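Local coordinates for uncharacterized protein Cgl0159 (Corynebacterium glutamicum, PDB 3FOK) that is of unknown function but folds as a TIM barrel of the Cgl0159-like family, consistent with an enzyme whose reaction has yet to be identified, at residues Glu74-Ala77 and Ile78-Arg82; Glu27-Lys30 and Gln31-Lys34. All coordinates share one frame; numbering follows the deposited sequence.

Contact 1: Glu74-Ala77 and Ile78-Arg82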
ATOM      1  N   GLU A  74      37.303 -14.049  -7.105  1.00 25.19           N
ATOM      2  CA  GLU A  74      38.367 -15.018  -7.359  1.00 27.19           C
ATOM      3  C   GLU A  74      38.038 -16.332  -6.661  1.00 27.09           C
ATOM      4  O   GLU A  74      38.084 -17.404  -7.265  1.00 27.86           O
ATOM      5  CB  GLU A  74      39.712 -14.502  -6.836  1.00 29.12           C
ATOM      6  CG  GLU A  74      40.795 -14.338  -7.900  1.00 34.07           C
ATOM      7  CD  GLU A  74      41.061 -15.611  -8.689  1.00 36.38           C
ATOM      8  OE1 GLU A  74      41.453 -16.634  -8.084  1.00 38.04           O
ATOM      9  OE2 GLU A  74      40.879 -15.586  -9.923  1.00 37.63           O
ATOM     10  N   ARG A  75      37.706 -16.241  -5.379  1.00 26.60           N
ATOM     11  CA  ARG A  75      37.371 -17.420  -4.596  1.00 28.33           C
ATOM     12  C   ARG A  75      36.185 -18.143  -5.230  1.00 28.97           C
ATOM     13  O   ARG A  75      36.100 -19.366  -5.193  1.00 28.46           O
ATOM     14  CB  ARG A  75      37.062 -17.008  -3.155  1.00 27.05           C
ATOM     15  CG  ARG A  75      38.153 -16.129  -2.551  1.00 28.80           C
ATOM     16  CD  ARG A  75      37.792 -15.623  -1.168  1.00 27.90           C
ATOM     17  NE  ARG A  75      38.185 -16.558  -0.122  1.00 31.71           N
ATOM     18  CZ  ARG A  75      39.355 -16.532   0.507  1.00 31.36           C
ATOM     19  NH1 ARG A  75      40.256 -15.609   0.206  1.00 29.83           N
ATOM     20  NH2 ARG A  75      39.627 -17.438   1.437  1.00 33.34           N
HETATM   21  N   MSE A  76      35.279 -17.374  -5.827  1.00 31.29           N
HETATM   22  CA  MSE A  76      34.108 -17.938  -6.490  1.00 33.94           C
HETATM   23  C   MSE A  76      34.541 -18.646  -7.770  1.00 31.97           C
HETATM   24  O   MSE A  76      34.113 -19.767  -8.049  1.00 31.12           O
HETATM   25  CB  MSE A  76      33.096 -16.835  -6.829  1.00 41.54           C
HETATM   26  CG  MSE A  76      31.776 -16.931  -6.072  1.00 51.03           C
HETATM   27 SE   MSE A  76      30.829 -18.587  -6.389  1.00 69.15          SE
HETATM   28  CE  MSE A  76      31.781 -19.688  -5.137  1.00 63.29           C
ATOM     29  N   ALA A  77      35.394 -17.979  -8.545  1.00 29.30           N
ATOM     30  CA  ALA A  77      35.894 -18.533  -9.797  1.00 27.02           C
ATOM     31  C   ALA A  77      36.571 -19.874  -9.543  1.00 26.91           C
ATOM     32  O   ALA A  77      36.406 -20.819 -10.318  1.00 27.26           O
ATOM     33  CB  ALA A  77      36.874 -17.567 -10.438  1.00 25.15           C
ATOM     34  N   ILE A  78      37.332 -19.952  -8.455  1.00 25.73           N
ATOM     35  CA  ILE A  78      38.024 -21.183  -8.101  1.00 24.89           C
ATOM     36  C   ILE A  78      37.004 -22.283  -7.835  1.00 24.87           C
ATOM     37  O   ILE A  78      37.088 -23.374  -8.403  1.00 25.00           O
ATOM     38  CB  ILE A  78      38.897 -20.990  -6.842  1.00 24.36           C
ATOM     39  CG1 ILE A  78      40.063 -20.050  -7.161  1.00 24.97           C
ATOM     40  CG2 ILE A  78      39.410 -22.335  -6.345  1.00 23.09           C
ATOM     41  CD1 ILE A  78      40.939 -19.730  -5.967  1.00 22.82           C
ATOM     42  N   ALA A  79      36.040 -21.990  -6.969  1.00 24.29           N
ATOM     43  CA  ALA A  79      35.002 -22.952  -6.629  1.00 22.96           C
ATOM     44  C   ALA A  79      34.296 -23.461  -7.887  1.00 23.44           C
ATOM     45  O   ALA A  79      34.115 -24.663  -8.060  1.00 23.71           O
ATOM     46  CB  ALA A  79      33.993 -22.317  -5.685  1.00 21.91           C
ATOM     47  N   LEU A  80      33.910 -22.543  -8.769  1.00 23.54           N
ATOM     48  CA  LEU A  80      33.218 -22.903 -10.003  1.00 23.70           C
ATOM     49  C   LEU A  80      34.067 -23.712 -10.974  1.00 24.51           C
ATOM     50  O   LEU A  80      33.530 -24.405 -11.839  1.00 23.58           O
ATOM     51  CB  LEU A  80      32.710 -21.649 -10.722  1.00 22.26           C
ATOM     52  CG  LEU A  80      31.564 -20.859 -10.084  1.00 24.04           C
ATOM     53  CD1 LEU A  80      31.212 -19.676 -10.976  1.00 22.13           C
ATOM     54  CD2 LEU A  80      30.351 -21.765  -9.894  1.00 22.18           C
ATOM     55  N   SER A  81      35.386 -23.623 -10.844  1.00 25.71           N
ATOM     56  CA  SER A  81      36.275 -24.354 -11.741  1.00 26.19           C
ATOM     57  C   SER A  81      36.471 -25.801 -11.304  1.00 26.99           C
ATOM     58  O   SER A  81      36.849 -26.654 -12.105  1.00 26.66           O
ATOM     59  CB  SER A  81      37.635 -23.663 -11.821  1.00 23.76           C
ATOM     60  OG  SER A  81      38.329 -23.773 -10.593  1.00 26.37           O
ATOM     61  N   ARG A  82      36.215 -26.073 -10.029  1.00 28.06           N
ATOM     62  CA  ARG A  82      36.380 -27.421  -9.500  1.00 29.27           C
ATOM     63  C   ARG A  82      35.268 -28.335  -9.991  1.00 29.99           C
ATOM     64  O   ARG A  82      34.097 -27.950 -10.013  1.00 32.22           O
ATOM     65  CB  ARG A  82      36.371 -27.391  -7.973  1.00 28.69           C
ATOM     66  CG  ARG A  82      37.319 -26.367  -7.379  1.00 32.06           C
ATOM     67  CD  ARG A  82      38.722 -26.544  -7.917  1.00 32.73           C
ATOM     68  NE  ARG A  82      39.254 -27.869  -7.616  1.00 35.70           N
ATOM     69  CZ  ARG A  82      40.470 -28.280  -7.960  1.00 35.54           C
ATOM     70  NH1 ARG A  82      41.284 -27.470  -8.621  1.00 35.31           N
ATOM     71  NH2 ARG A  82      40.874 -29.500  -7.637  1.00 35.52           N
TER
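Met76, present as selenomethionine, carries its chain forward along the helix, toward the C-terminal end, so that its terminal CE lies on the methyl of Ala79, 3.5 Å from CE to CB. Bends at chi2 (-60°) and chi3 (82°) bring CE there, while SE passes more loosely by CG of Leu80, one turn on from Met76. Val47 of strand 44-48 touches both Met76 and Ala79, so this flank of the helix faces the sheet. On another flank Glu74 and Ile78 cross at a slant: the carboxylate oxygen OE1 comes to 3.8 Å from CG1 and CD1 of Ile78, a van der Waals touch and no bond, whereas OE2 is hydrogen-bonded to the backbone N of Ile6. Helix 69-81 is the crossover helix of a beta-alpha-beta unit in the TIM barrel, leading from strand 44-48 to strand 87-90, and Ile78 and Ala79 also meet helix 284-295 through Val284 and Val288. Beneath the side chains run bonds from the N-H of residue i+4 to the carbonyl of residue i, with Ile78 N to Glu74 O and Leu80 N to Met76 O both at 2.9 Å. The pattern weakens at the C-terminal end, where Ser81 N reaches Ala77 O only weakly, at an N-H...O angle of 126°, and also bonds Ile78 O. Ser81 OG donates to Ile78 O at 2.5 Å, a short distance to be read with caution.

Contact 2: Glu27-Lys30 and Gln31-Lys34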
ATOM      1  N   GLU A  27      23.804  -9.355 -22.571  1.00 33.95           N
ATOM      2  CA  GLU A  27      24.057 -10.139 -23.772  1.00 34.73           C
ATOM      3  C   GLU A  27      24.875 -11.389 -23.459  1.00 34.86           C
ATOM      4  O   GLU A  27      24.517 -12.488 -23.876  1.00 34.87           O
ATOM      5  CB  GLU A  27      24.767  -9.284 -24.823  1.00 36.64           C
ATOM      6  CG  GLU A  27      24.649  -9.834 -26.239  1.00 42.12           C
ATOM      7  CD  GLU A  27      24.968  -8.796 -27.306  1.00 45.01           C
ATOM      8  OE1 GLU A  27      24.392  -7.686 -27.243  1.00 46.96           O
ATOM      9  OE2 GLU A  27      25.780  -9.090 -28.211  1.00 45.08           O
ATOM     10  N   ARG A  28      25.970 -11.227 -22.723  1.00 34.80           N
ATOM     11  CA  ARG A  28      26.805 -12.365 -22.361  1.00 35.35           C
ATOM     12  C   ARG A  28      26.037 -13.318 -21.464  1.00 34.78           C
ATOM     13  O   ARG A  28      26.267 -14.527 -21.473  1.00 34.29           O
ATOM     14  CB  ARG A  28      28.072 -11.894 -21.646  1.00 38.55           C
ATOM     15  CG  ARG A  28      29.209 -11.525 -22.584  1.00 42.23           C
ATOM     16  CD  ARG A  28      30.283 -10.728 -21.867  1.00 45.06           C
ATOM     17  NE  ARG A  28      31.468 -10.553 -22.697  1.00 48.25           N
ATOM     18  CZ  ARG A  28      32.378 -11.501 -22.907  1.00 50.59           C
ATOM     19  NH1 ARG A  28      32.237 -12.695 -22.338  1.00 49.98           N
ATOM     20  NH2 ARG A  28      33.426 -11.259 -23.687  1.00 50.88           N
ATOM     21  N   PHE A  29      25.110 -12.766 -20.697  1.00 34.58           N
ATOM     22  CA  PHE A  29      24.304 -13.563 -19.786  1.00 35.43           C
ATOM     23  C   PHE A  29      23.384 -14.500 -20.564  1.00 35.15           C
ATOM     24  O   PHE A  29      23.232 -15.667 -20.213  1.00 34.96           O
ATOM     25  CB  PHE A  29      23.461 -12.645 -18.897  1.00 36.50           C
ATOM     26  CG  PHE A  29      23.096 -13.246 -17.574  1.00 35.78           C
ATOM     27  CD1 PHE A  29      22.534 -14.513 -17.498  1.00 36.14           C
ATOM     28  CD2 PHE A  29      23.309 -12.535 -16.399  1.00 37.22           C
ATOM     29  CE1 PHE A  29      22.187 -15.069 -16.270  1.00 36.85           C
ATOM     30  CE2 PHE A  29      22.966 -13.080 -15.164  1.00 38.18           C
ATOM     31  CZ  PHE A  29      22.404 -14.351 -15.099  1.00 36.92           C
ATOM     32  N   LYS A  30      22.780 -13.984 -21.627  1.00 34.67           N
ATOM     33  CA  LYS A  30      21.860 -14.771 -22.435  1.00 35.01           C
ATOM     34  C   LYS A  30      22.536 -15.738 -23.409  1.00 34.57           C
ATOM     35  O   LYS A  30      21.924 -16.720 -23.834  1.00 34.63           O
ATOM     36  CB  LYS A  30      20.903 -13.832 -23.175  1.00 35.92           C
ATOM     37  CG  LYS A  30      20.063 -12.989 -22.217  1.00 40.30           C
ATOM     38  CD  LYS A  30      19.098 -12.057 -22.942  1.00 42.14           C
ATOM     39  CE  LYS A  30      18.242 -11.287 -21.939  1.00 43.31           C
ATOM     40  NZ  LYS A  30      17.243 -10.401 -22.605  1.00 42.64           N
ATOM     41  N   GLN A  31      23.791 -15.471 -23.757  1.00 32.18           N
ATOM     42  CA  GLN A  31      24.527 -16.347 -24.666  1.00 32.27           C
ATOM     43  C   GLN A  31      25.126 -17.507 -23.881  1.00 31.56           C
ATOM     44  O   GLN A  31      25.775 -18.394 -24.428  1.00 31.95           O
ATOM     45  CB  GLN A  31      25.628 -15.561 -25.372  1.00 33.45           C
ATOM     46  CG  GLN A  31      25.114 -14.731 -26.531  1.00 35.91           C
ATOM     47  CD  GLN A  31      26.130 -13.728 -27.028  1.00 37.64           C
ATOM     48  OE1 GLN A  31      27.341 -13.946 -26.927  1.00 38.23           O
ATOM     49  NE2 GLN A  31      25.643 -12.623 -27.586  1.00 38.57           N
ATOM     50  N   ARG A  32      24.880 -17.474 -22.580  1.00 31.18           N
ATOM     51  CA  ARG A  32      25.344 -18.473 -21.629  1.00 30.87           C
ATOM     52  C   ARG A  32      24.825 -19.870 -21.970  1.00 31.72           C
ATOM     53  O   ARG A  32      23.658 -20.041 -22.315  1.00 31.65           O
ATOM     54  CB  ARG A  32      24.858 -18.052 -20.239  1.00 29.50           C
ATOM     55  CG  ARG A  32      25.206 -18.956 -19.088  1.00 27.59           C
ATOM     56  CD  ARG A  32      24.733 -18.306 -17.792  1.00 25.91           C
ATOM     57  NE  ARG A  32      23.324 -18.550 -17.504  1.00 20.95           N
ATOM     58  CZ  ARG A  32      22.882 -19.617 -16.848  1.00 20.48           C
ATOM     59  NH1 ARG A  32      23.744 -20.527 -16.418  1.00 18.83           N
ATOM     60  NH2 ARG A  32      21.587 -19.777 -16.618  1.00 19.19           N
ATOM     61  N   ARG A  33      25.701 -20.866 -21.877  1.00 32.15           N
ATOM     62  CA  ARG A  33      25.321 -22.248 -22.150  1.00 33.78           C
ATOM     63  C   ARG A  33      24.549 -22.767 -20.950  1.00 33.96           C
ATOM     64  O   ARG A  33      25.076 -22.807 -19.836  1.00 34.14           O
ATOM     65  CB  ARG A  33      26.563 -23.110 -22.356  1.00 36.87           C
ATOM     66  CG  ARG A  33      27.326 -22.806 -23.626  1.00 41.63           C
ATOM     67  CD  ARG A  33      27.098 -23.891 -24.665  1.00 44.97           C
ATOM     68  NE  ARG A  33      27.417 -25.219 -24.139  1.00 47.87           N
ATOM     69  CZ  ARG A  33      28.556 -25.530 -23.524  1.00 48.35           C
ATOM     70  NH1 ARG A  33      29.499 -24.609 -23.347  1.00 47.16           N
ATOM     71  NH2 ARG A  33      28.758 -26.766 -23.088  1.00 48.61           N
ATOM     72  N   LYS A  34      23.302 -23.169 -21.170  1.00 32.93           N
ATOM     73  CA  LYS A  34      22.479 -23.667 -20.079  1.00 32.57           C
ATOM     74  C   LYS A  34      22.522 -25.183 -19.945  1.00 31.27           C
ATOM     75  O   LYS A  34      22.931 -25.887 -20.869  1.00 31.16           O
ATOM     76  CB  LYS A  34      21.041 -23.189 -20.263  1.00 32.67           C
ATOM     77  CG  LYS A  34      20.921 -21.677 -20.200  1.00 35.55           C
ATOM     78  CD  LYS A  34      19.566 -21.187 -20.661  1.00 38.15           C
ATOM     79  CE  LYS A  34      19.565 -19.672 -20.771  1.00 40.28           C
ATOM     80  NZ  LYS A  34      20.679 -19.188 -21.640  1.00 42.22           N
TER
HETATM   81  O   HOH W   1      21.194 -17.456 -19.012  1.00 34.79           O
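Phe29 and Arg32 lie side by side where helix 23-30 ends and the chain sets out toward the first barrel strand, 44-48, of the TIM-barrel fold. This is the close-packed half of the contact. The ring and the guanidinium stand almost at right angles, 87° between planes, and NE of Arg32 comes obliquely to 3.9 Å from CE1 of Phe29. The Arg32 chain leaves with CG opposite the backbone N (chi1 179°) and then bends at chi3, which lays NE beside the CD1-CE1 side of the ring. Both groups are buried: Phe29 packs on Ile95, Asp96 and Ala99 of helix 92-100, while Arg32 makes a salt bridge with Asp143 and donates to the carbonyl oxygens of Leu104, Lys107 and Gly141, which fix its rotation.

The outer half, by contrast, is exposed and lightly held. Glu27 and Gln31 run alongside one another in extended form, and NE2 of Gln31 lies 3.3 Å from CG of Glu27, their amide and carboxylate planes turned 49° apart. Behind them, Gln31 N donates to Glu27 O at 3.1 Å, keeping a helical bond at the C-terminal end. On the Phe29-Arg32 side a water, in the plane of the Phe29 ring at its edge, accepts from Arg32 NE at 2.8 Å and, less certainly, donates to Phe29 O. Lys34 sets CG over one guanidinium face, 4.1 Å above the plane, and bonds the water weakly through NZ.

Along the chain the two contacts come in series, contact 2 at residues 27-34 closing before contact 1 at 74-82 opens, with strand 44-48 between them. Their centres lie about 19 Å apart and their nearest atoms about 9 Å, so they do not touch. Contact 1 falls within a helix of the barrel's outer layer, its centre about 15 Å from that of the chain; contact 2, its centre about 21 Å from the same point, sits where helix 23-30 passes into the loop that leads to the barrel. Lys107 offers both a connection: its NZ bonds Leu80 O and its carbonyl oxygen accepts from Arg32. Both contacts thus reach the residue just before strand 108-112.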